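Serine protease inhibitor 2 (Anopheles gambiae, PDB 3PZF) inhibits clip-domain serine proteases that activate phenoloxidase, forming a covalent complex with its target and so restraining melanization in mosquito hemolymph. Local coordinates at residues D105-T110 with S156-G161. Numbering follows the deposited sequence.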
loop_
_atom_site.group_PDB
_atom_site.type_symbol
_atom_site.label_atom_id
_atom_site.label_comp_id
_atom_site.label_asym_id
_atom_site.label_seq_id
_atom_site.Cartn_x
_atom_site.Cartn_y
_atom_site.Cartn_z
ATOM N N ASP A 105 -6.682 -7.323 -11.927
ATOM C CA ASP A 105 -7.493 -6.131 -11.786
ATOM C C ASP A 105 -6.917 -5.389 -10.601
ATOM O O ASP A 105 -6.972 -5.869 -9.472
ATOM C CB ASP A 105 -8.926 -6.546 -11.512
ATOM C CG ASP A 105 -9.903 -5.437 -11.745
ATOM O OD1 ASP A 105 -9.464 -4.288 -11.970
ATOM O OD2 ASP A 105 -11.115 -5.720 -11.702
ATOM N N LEU A 106 -6.337 -4.225 -10.852
ATOM C CA LEU A 106 -5.841 -3.417 -9.759
ATOM C C LEU A 106 -6.416 -2.016 -9.881
ATOM O O LEU A 106 -6.337 -1.406 -10.950
ATOM C CB LEU A 106 -4.327 -3.392 -9.769
ATOM C CG LEU A 106 -3.733 -2.813 -8.468
ATOM C CD1 LEU A 106 -2.369 -3.401 -8.189
ATOM C CD2 LEU A 106 -3.660 -1.281 -8.544
ATOM N N ASN A 107 -7.010 -1.498 -8.811
ATOM C CA ASN A 107 -7.553 -0.132 -8.874
ATOM C C ASN A 107 -7.107 0.686 -7.672
ATOM O O ASN A 107 -7.243 0.244 -6.527
ATOM C CB ASN A 107 -9.083 -0.137 -8.987
ATOM C CG ASN A 107 -9.649 1.243 -9.300
ATOM O OD1 ASN A 107 -9.117 1.963 -10.151
ATOM N ND2 ASN A 107 -10.720 1.622 -8.610
ATOM N N ILE A 108 -6.545 1.864 -7.944
ATOM C CA ILE A 108 -6.238 2.835 -6.905
ATOM C C ILE A 108 -7.241 3.989 -7.032
ATOM O O ILE A 108 -7.393 4.578 -8.109
ATOM C CB ILE A 108 -4.808 3.357 -7.072
ATOM C CG1 ILE A 108 -3.798 2.222 -6.837
ATOM C CG2 ILE A 108 -4.516 4.525 -6.127
ATOM C CD1 ILE A 108 -2.392 2.615 -7.389
ATOM N N ALA A 109 -7.961 4.287 -5.959
ATOM C CA ALA A 109 -9.010 5.303 -6.024
ATOM C C ALA A 109 -8.775 6.356 -4.959
ATOM O O ALA A 109 -8.498 6.031 -3.798
ATOM C CB ALA A 109 -10.381 4.680 -5.872
ATOM N N THR A 110 -8.911 7.621 -5.353
ATOM C CA THR A 110 -8.583 8.719 -4.461
ATOM C C THR A 110 -9.600 9.835 -4.682
ATOM O O THR A 110 -9.892 10.194 -5.826
ATOM C CB THR A 110 -7.149 9.278 -4.772
ATOM O OG1 THR A 110 -6.172 8.243 -4.675
ATOM C CG2 THR A 110 -6.769 10.427 -3.814
ATOM N N SER A 156 -17.013 1.380 -1.595
ATOM C CA SER A 156 -17.530 0.107 -2.106
ATOM C C SER A 156 -17.500 0.063 -3.633
ATOM O O SER A 156 -17.026 -0.889 -4.237
ATOM C CB SER A 156 -18.966 -0.114 -1.629
ATOM O OG SER A 156 -19.432 -1.382 -2.058
ATOM N N GLU A 157 -18.026 1.112 -4.241
ATOM C CA GLU A 157 -18.112 1.230 -5.682
ATOM C C GLU A 157 -16.744 1.128 -6.359
ATOM O O GLU A 157 -16.640 0.588 -7.458
ATOM C CB GLU A 157 -18.803 2.559 -6.022
ATOM C CG GLU A 157 -18.525 3.110 -7.405
ATOM C CD GLU A 157 -19.202 4.452 -7.634
ATOM O OE1 GLU A 157 -19.992 4.878 -6.762
ATOM O OE2 GLU A 157 -18.942 5.080 -8.683
ATOM N N HIS A 158 -15.698 1.615 -5.697
ATOM C CA HIS A 158 -14.359 1.645 -6.306
ATOM C C HIS A 158 -13.449 0.477 -5.909
ATOM O O HIS A 158 -12.299 0.396 -6.363
ATOM C CB HIS A 158 -13.680 2.989 -6.013
ATOM C CG HIS A 158 -14.334 4.142 -6.713
ATOM N ND1 HIS A 158 -13.947 4.565 -7.967
ATOM C CD2 HIS A 158 -15.372 4.931 -6.356
ATOM C CE1 HIS A 158 -14.707 5.576 -8.342
ATOM N NE2 HIS A 158 -15.583 5.818 -7.385
ATOM N N THR A 159 -13.967 -0.431 -5.086
ATOM C CA THR A 159 -13.226 -1.638 -4.711
ATOM C C THR A 159 -14.054 -2.883 -5.001
ATOM O O THR A 159 -13.750 -3.962 -4.504
ATOM C CB THR A 159 -12.840 -1.625 -3.220
ATOM O OG1 THR A 159 -14.030 -1.651 -2.415
ATOM C CG2 THR A 159 -12.025 -0.359 -2.902
ATOM N N ASN A 160 -15.093 -2.729 -5.815
ATOM C CA ASN A 160 -15.942 -3.855 -6.198
ATOM C C ASN A 160 -16.533 -4.543 -4.966
ATOM O O ASN A 160 -16.725 -5.766 -4.946
ATOM C CB ASN A 160 -15.139 -4.854 -7.038
ATOM C CG ASN A 160 -16.020 -5.885 -7.728
ATOM O OD1 ASN A 160 -17.087 -5.558 -8.254
ATOM N ND2 ASN A 160 -15.576 -7.142 -7.724
ATOM N N GLY A 161 -16.809 -3.750 -3.934
ATOM C CA GLY A 161 -17.378 -4.257 -2.699
ATOM C C GLY A 161 -16.398 -4.965 -1.762
ATOM O O GLY A 161 -16.812 -5.481 -0.705
#
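The carboxamide of N107 reaches across from the strand and gives an N-H to the backbone carbonyl of H158, with ND2 3.0 Å from O. The bond is nearly straight (159° at the hydrogen), falls on a lone pair of that oxygen, and keeps the acceptor within 3° of the amide plane. N107 holds CG anti to its own N (chi1 -170°), which carries the amide out from the strand to the H158 carbonyl. ND2 also comes to the edge of the H158 ring, close to its plane, and 4.2 Å from H158 CB. Two residues on, A109 points the same way and sets its methyl against H158, CB to CB 3.7 Å; the methyl approaches the imidazole obliquely, about equally near CG and ND1 (4.1 Å from A109 CB to each).

In the serpin fold this is where helix 144-158 (helix F) lies across the front of beta-sheet A, on strand 105-115, whose alternate side chains I108 and T110 face helix 45-58 on the other side. Strand 177-188 pairs antiparallel with it, through backbone bonds from N107 to Y184 and A109 to V182.

Within 156-161, S156 O accepts from both T159 N (3.2 Å) and G161 N (2.9 Å), which reach it from opposite faces of its carbonyl plane. T159 OG1 bonds to V155 O and L163 N, while the ring of H158 meets that of W154.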